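Neutral ceramidase (Pseudomonas aeruginosa, PDB 2ZWS) hydrolyses the N-acyl linkage of ceramides to sphingosine and a free fatty acid, and also catalyses the reverse synthesis, with one bound zinc ion per subunit. Local coordinates at residues 561-566 with 612-617; 528-533 with 637-642; 534-539 with 602-607; 541-546 with 597-602. All blocks are in the same frame, centred on the assembly; numbering follows the deposited sequence. Where two conformers were deposited one is given.

Contact 1. Residues 561-566 with 612-617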
# COMPACT_ATOMS: atom_id res chain seq x y z
N GLU A 561 -14.20 15.24 -14.27
CA GLU A 561 -14.89 16.07 -13.29
C GLU A 561 -16.37 15.91 -13.54
O GLU A 561 -16.80 15.91 -14.69
CB GLU A 561 -14.47 17.53 -13.45
CG GLU A 561 -13.10 17.86 -12.85
CD GLU A 561 -12.60 19.28 -13.17
OE1 GLU A 561 -13.22 19.99 -14.00
OE2 GLU A 561 -11.56 19.66 -12.58
N VAL A 562 -17.15 15.75 -12.46
CA VAL A 562 -18.61 15.91 -12.50
C VAL A 562 -18.87 17.31 -12.02
O VAL A 562 -18.47 17.66 -10.89
CB VAL A 562 -19.35 14.91 -11.60
CG1 VAL A 562 -20.84 15.07 -11.78
CG2 VAL A 562 -18.97 13.48 -11.97
N VAL A 563 -19.54 18.10 -12.87
CA VAL A 563 -19.71 19.52 -12.63
C VAL A 563 -21.18 19.88 -12.45
O VAL A 563 -22.01 19.54 -13.30
CB VAL A 563 -19.09 20.36 -13.78
CG1 VAL A 563 -19.23 21.87 -13.49
CG2 VAL A 563 -17.63 20.02 -14.00
N ASN A 564 -21.48 20.54 -11.33
CA ASN A 564 -22.80 21.03 -10.97
C ASN A 564 -22.95 22.47 -11.46
O ASN A 564 -22.10 23.32 -11.15
CB ASN A 564 -22.95 20.96 -9.44
CG ASN A 564 -24.33 21.39 -8.93
OD1 ASN A 564 -25.32 21.44 -9.67
ND2 ASN A 564 -24.42 21.65 -7.62
N ILE A 565 -23.99 22.74 -12.26
CA ILE A 565 -24.25 24.12 -12.75
C ILE A 565 -25.61 24.66 -12.28
O ILE A 565 -26.14 25.63 -12.85
CB ILE A 565 -24.12 24.24 -14.29
CG1 ILE A 565 -24.85 23.09 -14.99
CG2 ILE A 565 -22.64 24.32 -14.68
CD1 ILE A 565 -24.90 23.20 -16.50
N GLY A 566 -26.17 24.01 -11.27
CA GLY A 566 -27.29 24.56 -10.54
C GLY A 566 -28.66 24.05 -10.93
O GLY A 566 -28.82 23.21 -11.80
N HIS A 612 -28.83 20.57 -12.65
CA HIS A 612 -28.15 20.28 -13.91
C HIS A 612 -26.65 20.06 -13.73
O HIS A 612 -26.00 20.79 -12.97
CB HIS A 612 -28.45 21.38 -14.92
CG HIS A 612 -29.90 21.44 -15.32
ND1 HIS A 612 -30.83 22.20 -14.64
CD2 HIS A 612 -30.59 20.77 -16.28
CE1 HIS A 612 -32.02 22.03 -15.20
NE2 HIS A 612 -31.90 21.16 -16.18
N TYR A 613 -26.14 19.06 -14.44
CA TYR A 613 -24.76 18.62 -14.31
C TYR A 613 -24.17 18.34 -15.68
O TYR A 613 -24.90 18.11 -16.64
CB TYR A 613 -24.71 17.33 -13.49
CG TYR A 613 -25.11 17.47 -12.04
CD1 TYR A 613 -24.14 17.59 -11.05
CD2 TYR A 613 -26.46 17.47 -11.65
CE1 TYR A 613 -24.48 17.72 -9.72
CE2 TYR A 613 -26.82 17.61 -10.30
CZ TYR A 613 -25.81 17.73 -9.34
OH TYR A 613 -26.13 17.86 -8.00
N TYR A 614 -22.84 18.34 -15.78
CA TYR A 614 -22.21 17.76 -16.96
C TYR A 614 -20.90 17.09 -16.56
O TYR A 614 -20.45 17.23 -15.43
CB TYR A 614 -21.99 18.81 -18.05
CG TYR A 614 -21.01 19.92 -17.74
CD1 TYR A 614 -21.44 21.13 -17.17
CD2 TYR A 614 -19.66 19.79 -18.06
CE1 TYR A 614 -20.54 22.16 -16.90
CE2 TYR A 614 -18.77 20.82 -17.82
CZ TYR A 614 -19.21 22.00 -17.24
OH TYR A 614 -18.31 23.00 -17.00
N ILE A 615 -20.30 16.36 -17.49
CA ILE A 615 -19.04 15.68 -17.20
C ILE A 615 -17.94 16.22 -18.11
O ILE A 615 -18.14 16.35 -19.33
CB ILE A 615 -19.21 14.13 -17.31
CG1 ILE A 615 -20.11 13.61 -16.18
CG2 ILE A 615 -17.84 13.41 -17.31
CD1 ILE A 615 -20.55 12.16 -16.31
N ARG A 616 -16.81 16.58 -17.52
CA ARG A 616 -15.64 17.03 -18.25
C ARG A 616 -14.54 15.96 -18.21
O ARG A 616 -14.28 15.34 -17.16
CB ARG A 616 -15.13 18.35 -17.67
CG ARG A 616 -14.00 18.99 -18.42
CD ARG A 616 -13.86 20.46 -18.04
NE ARG A 616 -12.70 21.04 -18.70
CZ ARG A 616 -12.33 22.31 -18.60
NH1 ARG A 616 -11.26 22.74 -19.24
NH2 ARG A 616 -13.04 23.14 -17.84
N HIS A 617 -13.88 15.76 -19.35
CA HIS A 617 -12.75 14.86 -19.46
C HIS A 617 -11.46 15.63 -19.74
O HIS A 617 -11.45 16.55 -20.54
CB HIS A 617 -12.99 13.80 -20.55
CG HIS A 617 -11.78 13.01 -20.92
ND1 HIS A 617 -11.04 12.29 -20.00
CD2 HIS A 617 -11.22 12.75 -22.13
CE1 HIS A 617 -10.05 11.67 -20.62
NE2 HIS A 617 -10.13 11.94 -21.91
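Val563 and Tyr614 lie side by side and point the same way from two adjacent antiparallel strands, 561-566 and 612-617, in one sheet of the C-terminal beta-sandwich. CB of Val563 sits over one face of the Tyr614 ring, shifted toward its rim and 3.9 Å from the ring centroid, a CH-pi contact. The Tyr614 torsion that sets this overlap holds CG between its own backbone N and carbonyl carbon (chi1 66°). Ile565 comes to the same ring at about a right angle and meets its edge, with CG2 3.7 Å from Tyr614 CE1. On the reverse side of the sheet the Asn564 amide is nearly parallel to the Tyr613 ring, the two planes 15° apart. Asn564 CB is 3.6 Å from Tyr613 CE1, and Asn564 OD1 lies above the ring near its rim; the phenol OH is bonded to Glu609 O. Val562 shares that side and packs against Trp602 of the facing sheet. Backbone bonds pair the strands throughout, Ile565 N to His612 O being one at 2.9 Å. Beside it, Gly566 N donates to Asn564 OD1 over 3.1 Å from 56° above the amide plane, closing an Asx turn.

Contact 2. Residues 528-533 with 637-642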
# COMPACT_ATOMS: atom_id res chain seq x y z
N GLN A 528 -20.34 9.32 -26.47
CA GLN A 528 -21.60 8.95 -25.85
C GLN A 528 -22.03 10.05 -24.91
O GLN A 528 -21.35 10.28 -23.89
CB GLN A 528 -21.47 7.64 -25.06
CG GLN A 528 -22.76 7.22 -24.37
CD GLN A 528 -22.71 5.79 -23.89
OE1 GLN A 528 -22.11 4.94 -24.54
NE2 GLN A 528 -23.33 5.52 -22.76
N GLN A 529 -23.11 10.74 -25.26
CA GLN A 529 -23.68 11.79 -24.42
C GLN A 529 -24.53 11.16 -23.33
O GLN A 529 -25.04 10.06 -23.49
CB GLN A 529 -24.53 12.76 -25.26
CG GLN A 529 -23.72 13.58 -26.27
CD GLN A 529 -23.00 14.79 -25.69
OE1 GLN A 529 -22.98 14.99 -24.47
NE2 GLN A 529 -22.36 15.59 -26.56
N PRO A 530 -24.69 11.89 -22.21
CA PRO A 530 -25.60 11.43 -21.16
C PRO A 530 -27.05 11.54 -21.63
O PRO A 530 -27.35 12.34 -22.53
CB PRO A 530 -25.37 12.44 -20.04
CG PRO A 530 -24.92 13.69 -20.76
CD PRO A 530 -24.09 13.20 -21.88
N ARG A 531 -27.92 10.74 -21.00
CA ARG A 531 -29.37 10.84 -21.19
C ARG A 531 -29.87 12.23 -20.75
O ARG A 531 -29.11 13.01 -20.16
CB ARG A 531 -30.08 9.73 -20.39
CG ARG A 531 -29.90 8.31 -20.96
CD ARG A 531 -30.97 7.36 -20.40
NE ARG A 531 -30.54 6.63 -19.20
CZ ARG A 531 -30.90 6.92 -17.95
NH1 ARG A 531 -30.46 6.17 -16.95
NH2 ARG A 531 -31.71 7.95 -17.68
N GLU A 532 -31.13 12.55 -21.06
CA GLU A 532 -31.73 13.82 -20.63
C GLU A 532 -31.75 14.00 -19.11
O GLU A 532 -31.45 15.08 -18.61
CB GLU A 532 -33.15 13.97 -21.19
CG GLU A 532 -33.75 15.37 -21.06
CD GLU A 532 -35.20 15.42 -21.53
OE1 GLU A 532 -35.64 14.46 -22.19
OE2 GLU A 532 -35.90 16.41 -21.24
N SER A 533 -32.13 12.94 -18.40
CA SER A 533 -32.33 13.03 -16.95
C SER A 533 -32.05 11.71 -16.26
O SER A 533 -32.13 10.64 -16.87
CB SER A 533 -33.77 13.48 -16.64
OG SER A 533 -34.70 12.42 -16.89
N ARG A 637 -22.78 17.48 -22.98
CA ARG A 637 -23.94 18.34 -22.77
C ARG A 637 -24.43 18.16 -21.33
O ARG A 637 -24.08 17.17 -20.67
CB ARG A 637 -25.04 17.99 -23.77
CG ARG A 637 -25.66 16.63 -23.54
CD ARG A 637 -26.61 16.31 -24.65
NE ARG A 637 -27.25 15.02 -24.42
CZ ARG A 637 -27.77 14.27 -25.38
NH1 ARG A 637 -27.72 14.67 -26.64
NH2 ARG A 637 -28.33 13.11 -25.08
N SER A 638 -25.22 19.10 -20.82
CA SER A 638 -25.79 18.92 -19.49
C SER A 638 -26.87 17.83 -19.43
O SER A 638 -27.49 17.48 -20.44
CB SER A 638 -26.35 20.25 -18.96
OG SER A 638 -27.53 20.57 -19.67
N PHE A 639 -27.07 17.29 -18.23
CA PHE A 639 -28.17 16.38 -17.91
C PHE A 639 -28.76 16.81 -16.57
O PHE A 639 -28.11 17.55 -15.81
CB PHE A 639 -27.71 14.91 -17.87
CG PHE A 639 -26.60 14.64 -16.87
CD1 PHE A 639 -25.27 14.81 -17.24
CD2 PHE A 639 -26.89 14.21 -15.58
CE1 PHE A 639 -24.25 14.57 -16.34
CE2 PHE A 639 -25.85 13.96 -14.66
CZ PHE A 639 -24.54 14.13 -15.04
N GLU A 640 -29.99 16.38 -16.30
CA GLU A 640 -30.68 16.77 -15.07
C GLU A 640 -30.74 15.62 -14.09
O GLU A 640 -31.08 14.49 -14.46
CB GLU A 640 -32.11 17.23 -15.38
CG GLU A 640 -32.79 17.88 -14.17
CD GLU A 640 -34.13 18.52 -14.50
OE1 GLU A 640 -34.50 18.60 -15.69
OE2 GLU A 640 -34.82 18.93 -13.54
N VAL A 641 -30.43 15.91 -12.83
CA VAL A 641 -30.73 14.97 -11.77
C VAL A 641 -32.04 15.41 -11.13
O VAL A 641 -32.16 16.55 -10.67
CB VAL A 641 -29.60 14.87 -10.72
CG1 VAL A 641 -30.02 13.93 -9.60
CG2 VAL A 641 -28.30 14.37 -11.38
N LEU A 642 -33.02 14.50 -11.16
CA LEU A 642 -34.36 14.74 -10.60
C LEU A 642 -34.42 14.22 -9.16
O LEU A 642 -33.65 13.34 -8.79
CB LEU A 642 -35.42 14.02 -11.44
CG LEU A 642 -35.42 14.19 -12.96
CD1 LEU A 642 -36.42 13.25 -13.62
CD2 LEU A 642 -35.71 15.63 -13.34
O HOH W 1 -28.46 15.11 -21.67
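Gln529 and Arg637 meet through packing over the guanidinium face and a hydrogen bond. Gln529 CB lies over the centre of the Arg637 guanidinium, 3.5 Å above its plane, while the glutamine amide is nearly parallel to that plane (13° apart). Gln529 bends at chi2 (-80°), which turns CD back toward the arginine backbone, and OE1 accepts from Arg637 N at 2.9 Å in a fairly straight bond.

The remaining side-chain polar contacts gather at the guanidinium. Its NH2 donates to Pro530 O at 2.8 Å, and NE adds a weak bond to the same oxygen. NE also donates to a water that lies 2.7 Å from Arg531 O and 2.8 Å from Ser638 O, linking the loop and the strand at these two carbonyls and the guanidinium.

Apolar contact is made by Pro530, whose side chain crosses that of Phe639 at about a right angle, with CB 3.7 Å from Phe639 CD1. Further along, Leu642 CD1 touches the Ser533 side chain.

Backbone pairing begins at Glu532. Glu640 N donates to Glu532 O at 3.0 Å and Glu640 is also bonded through its backbone to Tyr534, which makes Ser533 and Glu640 a parallel bridge; a CA-H...O contact from Ser533 CA to Glu640 O (3.1 Å) accompanies it. The segment 637-642 belongs to a region required for correct folding and localization. The loop 528-533 leaves strand 526-528 of one sheet and enters strand 533-535 at the margin of the other, with Pro530 resting on Val540 and Val542 of strand 539-545 and Phe639 reaching Tyr613 of strand 611-622.

Contact 3. Residues 534-539 with 602-607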
# COMPACT_ATOMS: atom_id res chain seq x y z
N TYR A 534 -31.72 11.80 -14.97
CA TYR A 534 -31.43 10.64 -14.13
C TYR A 534 -32.01 10.86 -12.75
O TYR A 534 -32.31 12.00 -12.38
CB TYR A 534 -29.91 10.43 -13.97
CG TYR A 534 -29.16 10.15 -15.25
CD1 TYR A 534 -28.73 11.18 -16.08
CD2 TYR A 534 -28.86 8.85 -15.62
CE1 TYR A 534 -28.03 10.92 -17.26
CE2 TYR A 534 -28.15 8.58 -16.79
CZ TYR A 534 -27.74 9.61 -17.60
OH TYR A 534 -27.06 9.37 -18.75
N ARG A 535 -32.14 9.77 -12.00
CA ARG A 535 -32.58 9.80 -10.61
C ARG A 535 -31.42 9.36 -9.72
O ARG A 535 -30.49 8.70 -10.18
CB ARG A 535 -33.75 8.84 -10.39
CG ARG A 535 -34.92 9.07 -11.33
CD ARG A 535 -36.21 8.53 -10.74
NE ARG A 535 -37.37 9.10 -11.43
CZ ARG A 535 -37.99 10.22 -11.06
NH1 ARG A 535 -37.58 10.91 -10.00
NH2 ARG A 535 -39.04 10.66 -11.76
N ILE A 536 -31.50 9.71 -8.44
CA ILE A 536 -30.52 9.23 -7.48
C ILE A 536 -30.49 7.70 -7.53
O ILE A 536 -31.54 7.04 -7.57
CB ILE A 536 -30.80 9.77 -6.06
CG1 ILE A 536 -30.44 11.26 -6.00
CG2 ILE A 536 -29.98 9.00 -5.03
CD1 ILE A 536 -30.82 11.96 -4.67
N GLY A 537 -29.28 7.14 -7.56
CA GLY A 537 -29.11 5.70 -7.64
C GLY A 537 -28.80 5.24 -9.05
O GLY A 537 -28.35 4.12 -9.24
N ASP A 538 -29.07 6.10 -10.03
CA ASP A 538 -28.75 5.77 -11.42
C ASP A 538 -27.28 5.96 -11.71
O ASP A 538 -26.62 6.84 -11.11
CB ASP A 538 -29.55 6.65 -12.39
CG ASP A 538 -31.05 6.30 -12.44
OD1 ASP A 538 -31.80 7.10 -13.03
OD2 ASP A 538 -31.47 5.24 -11.92
N LYS A 539 -26.77 5.19 -12.67
CA LYS A 539 -25.41 5.38 -13.16
C LYS A 539 -25.41 6.13 -14.50
O LYS A 539 -26.06 5.69 -15.46
CB LYS A 539 -24.74 4.03 -13.32
CG LYS A 539 -23.24 4.07 -13.62
CD LYS A 539 -22.78 2.62 -13.86
CE LYS A 539 -21.30 2.44 -13.55
NZ LYS A 539 -20.80 1.13 -14.07
N TRP A 602 -20.63 7.83 -13.50
CA TRP A 602 -20.94 8.42 -12.20
C TRP A 602 -22.18 7.73 -11.66
O TRP A 602 -23.26 7.81 -12.25
CB TRP A 602 -21.20 9.91 -12.35
CG TRP A 602 -21.50 10.65 -11.05
CD1 TRP A 602 -20.93 10.42 -9.83
CD2 TRP A 602 -22.41 11.76 -10.88
NE1 TRP A 602 -21.44 11.33 -8.90
CE2 TRP A 602 -22.35 12.14 -9.51
CE3 TRP A 602 -23.29 12.46 -11.74
CZ2 TRP A 602 -23.12 13.20 -8.97
CZ3 TRP A 602 -24.05 13.53 -11.20
CH2 TRP A 602 -23.95 13.88 -9.83
N SER A 603 -22.04 7.05 -10.53
CA SER A 603 -23.19 6.49 -9.83
C SER A 603 -23.68 7.55 -8.85
O SER A 603 -22.98 7.88 -7.90
CB SER A 603 -22.79 5.20 -9.13
OG SER A 603 -22.37 4.24 -10.09
N ILE A 604 -24.87 8.10 -9.11
CA ILE A 604 -25.36 9.29 -8.39
C ILE A 604 -25.79 8.87 -6.98
O ILE A 604 -26.75 8.11 -6.84
CB ILE A 604 -26.56 9.95 -9.14
CG1 ILE A 604 -26.17 10.33 -10.57
CG2 ILE A 604 -27.05 11.17 -8.38
CD1 ILE A 604 -27.34 10.41 -11.52
N PRO A 605 -25.04 9.32 -5.95
CA PRO A 605 -25.30 8.84 -4.59
C PRO A 605 -26.46 9.56 -3.88
O PRO A 605 -26.80 10.67 -4.27
CB PRO A 605 -23.99 9.15 -3.87
CG PRO A 605 -23.54 10.42 -4.49
CD PRO A 605 -23.89 10.25 -5.98
N PRO A 606 -27.03 8.94 -2.83
CA PRO A 606 -28.01 9.64 -1.98
C PRO A 606 -27.45 10.96 -1.51
O PRO A 606 -26.27 11.05 -1.16
CB PRO A 606 -28.18 8.69 -0.80
CG PRO A 606 -27.88 7.33 -1.37
CD PRO A 606 -26.80 7.55 -2.40
N GLY A 607 -28.29 11.99 -1.53
CA GLY A 607 -27.86 13.30 -1.07
C GLY A 607 -27.38 14.27 -2.13
O GLY A 607 -27.04 15.40 -1.80
O HOH W 2 -25.52 3.42 -9.62
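Ile604 meets the 534-539 segment through its backbone and its side chain. Its N donates to Asp538 O at 2.9 Å in an almost straight bond (176°), and its O accepts from Gly537 N at 2.8 Å. The side chain points into the same segment: CD1 reaches Tyr534 CB at 3.6 Å, the two side chains crossing at about a right angle, while CG2 touches Ile536 CG1 at 4.1 Å. Ile536 in turn places CG2 3.7 Å from Pro605 O, along the 604-607 loop.

This grip falls on a type II beta turn, Arg535 to Asp538, which carries the chain from strand 533-535 in one sheet of the C-terminal beta-sandwich to strand 539-545 in the other. Gly537 takes a positive phi (100°) that suits glycine. Asp538 N bonds back to Arg535 O, and Asp538 OD1 accepts from Arg535 N at 2.9 Å, the donor standing well above the carboxylate plane. A water donates to Gly537 O and has a weak bond with Ser603 OG.

Past the turn, Lys539 and Ser603 form a non-hydrogen-bonded antiparallel pair, with Lys539 CG 3.6 Å from Ser603 OG. Behind Ile604, the Trp602 indole has Ile604 CG1 over one face and meets the Tyr613 ring of the facing sheet. Tyr534 is held at its far end by Arg531 N, which bonds to its OH.

Contact 4. Residues 541-546 with 597-602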
# COMPACT_ATOMS: atom_id res chain seq x y z
N THR A 541 -23.29 7.12 -17.74
CA THR A 541 -22.10 6.69 -18.50
C THR A 541 -21.96 7.53 -19.76
O THR A 541 -22.90 7.68 -20.56
CB THR A 541 -22.05 5.16 -18.82
OG1 THR A 541 -20.79 4.79 -19.41
CG2 THR A 541 -23.15 4.76 -19.75
N VAL A 542 -20.77 8.11 -19.90
CA VAL A 542 -20.43 8.91 -21.07
C VAL A 542 -19.06 8.47 -21.61
O VAL A 542 -18.36 7.69 -20.96
CB VAL A 542 -20.39 10.42 -20.73
CG1 VAL A 542 -21.76 10.90 -20.18
CG2 VAL A 542 -19.24 10.76 -19.76
N ALA A 543 -18.68 8.99 -22.78
CA ALA A 543 -17.41 8.55 -23.36
C ALA A 543 -16.87 9.60 -24.30
O ALA A 543 -17.66 10.28 -24.97
CB ALA A 543 -17.56 7.22 -24.10
N PHE A 544 -15.54 9.68 -24.38
CA PHE A 544 -14.82 10.71 -25.17
C PHE A 544 -13.69 10.08 -25.98
O PHE A 544 -13.10 9.08 -25.56
CB PHE A 544 -14.10 11.68 -24.23
CG PHE A 544 -15.01 12.47 -23.33
CD1 PHE A 544 -15.39 13.77 -23.65
CD2 PHE A 544 -15.48 11.89 -22.14
CE1 PHE A 544 -16.19 14.49 -22.79
CE2 PHE A 544 -16.31 12.61 -21.30
CZ PHE A 544 -16.65 13.92 -21.61
N VAL A 545 -13.38 10.67 -27.14
CA VAL A 545 -12.15 10.36 -27.89
C VAL A 545 -10.99 10.83 -27.02
O VAL A 545 -11.01 11.97 -26.55
CB VAL A 545 -12.14 11.13 -29.24
CG1 VAL A 545 -10.84 10.91 -29.98
CG2 VAL A 545 -13.32 10.72 -30.11
N THR A 546 -10.00 9.99 -26.78
CA THR A 546 -8.93 10.35 -25.85
C THR A 546 -7.54 10.01 -26.38
O THR A 546 -7.38 9.60 -27.54
CB THR A 546 -9.13 9.68 -24.48
OG1 THR A 546 -10.51 9.70 -24.14
CG2 THR A 546 -8.36 10.43 -23.43
N LYS A 597 -10.57 5.39 -26.36
CA LYS A 597 -11.73 6.02 -25.78
C LYS A 597 -11.66 5.99 -24.26
O LYS A 597 -11.15 5.04 -23.65
CB LYS A 597 -13.03 5.38 -26.27
CG LYS A 597 -13.24 3.96 -25.84
CD LYS A 597 -14.58 3.43 -26.32
CE LYS A 597 -14.87 2.09 -25.70
NZ LYS A 597 -16.24 1.62 -26.02
N ALA A 598 -12.14 7.09 -23.68
CA ALA A 598 -12.24 7.21 -22.23
C ALA A 598 -13.72 7.07 -21.90
O ALA A 598 -14.51 7.86 -22.35
CB ALA A 598 -11.75 8.56 -21.80
N THR A 599 -14.08 6.07 -21.11
CA THR A 599 -15.46 5.90 -20.68
C THR A 599 -15.51 6.29 -19.21
O THR A 599 -14.71 5.80 -18.41
CB THR A 599 -15.94 4.45 -20.85
OG1 THR A 599 -15.78 4.04 -22.23
CG2 THR A 599 -17.42 4.32 -20.45
N ILE A 600 -16.41 7.21 -18.89
CA ILE A 600 -16.50 7.79 -17.56
C ILE A 600 -17.90 7.56 -17.03
O ILE A 600 -18.90 7.78 -17.71
CB ILE A 600 -16.15 9.28 -17.58
CG1 ILE A 600 -14.65 9.45 -17.86
CG2 ILE A 600 -16.58 9.96 -16.29
CD1 ILE A 600 -14.30 10.81 -18.45
N SER A 601 -17.98 7.07 -15.80
CA SER A 601 -19.28 6.85 -15.21
C SER A 601 -19.39 7.51 -13.86
O SER A 601 -18.38 7.71 -13.16
CB SER A 601 -19.57 5.37 -15.09
OG SER A 601 -18.64 4.74 -14.23
N TRP A 602 -20.63 7.83 -13.50
CA TRP A 602 -20.94 8.42 -12.20
C TRP A 602 -22.18 7.73 -11.66
O TRP A 602 -23.26 7.81 -12.25
CB TRP A 602 -21.20 9.91 -12.35
CG TRP A 602 -21.50 10.65 -11.05
CD1 TRP A 602 -20.93 10.42 -9.83
CD2 TRP A 602 -22.41 11.76 -10.88
NE1 TRP A 602 -21.44 11.33 -8.90
CE2 TRP A 602 -22.35 12.14 -9.51
CE3 TRP A 602 -23.29 12.46 -11.74
CZ2 TRP A 602 -23.12 13.20 -8.97
CZ3 TRP A 602 -24.05 13.53 -11.20
CH2 TRP A 602 -23.95 13.88 -9.83
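The Phe544 ring has Ala598 O at its edge, near the ring plane, and Ile600 CD1 approaches it obliquely, 3.9 Å from Phe544 CE2. From the facing sheet His617 meets the same ring, the two planes about 35° apart. Phe544 CG stands anti to its carbonyl carbon (chi1 -63°), on the same side of the sheet as Ile600.

Val542, Phe544, Ala598 and Ile600 share one side of the sheet and are all buried. Val542 and Ile600 cross obliquely, with Val542 CG2 4.1 Å from Ile600 CB and 3.6 Å from Ile600 O. Both also touch Ile615 of strand 611-622, so this side forms part of the apolar core between the two sheets. On the reverse side Ala543 lies opposite Thr599, its CB 4.1 Å from Thr599 OG1, while Thr599 CG2 rests 3.5 Å from Val542 O.

The backbones run antiparallel, their N-to-C directions 157° apart. Val542 and Ile600 form a hydrogen-bonded pair: Val542 N donates to Ile600 O at 2.9 Å, almost straight, and Ile600 N returns a bond to Val542 O. Phe544 and Ala598 repeat the pattern. Between them Ala543 and Thr599 form a non-hydrogen-bonded pair, where the CA of Ala543 comes within 3.1 Å of Ala598 O in a CA-H...O contact.

Strand 539-545 has strand 526-528 as its other neighbour, and strand 595-603 has strand 584-591, which carries the magnesium ligand Thr584. The result is an antiparallel ladder whose Val542, Phe544, Ala598 and Ile600 side packs on strand 611-622 of the second sheet, as in a beta-sandwich.

All four contacts lie in the C-terminal beta-sandwich. Contacts 1 and 2, their centres about 10 Å apart, share one sheet, joined by Tyr613 O and Phe639 N at 2.8 Å. Contact 4 is in the facing sheet, and contact 3, about 17 Å from it between centres, continues strand 595-603 and shares Trp602. The sheets meet where Val562 CG1 of contact 1 lies 3.6 Å from Trp602 CE3. The nearest metal is the magnesium ion bound by His37, Asp579, Asp581 and Thr584: the side chain of Trp602 is about 8 Å from it and that of Val562 about 9 Å. The zinc site (His97, His204, Glu411, Tyr448) is built from other residues.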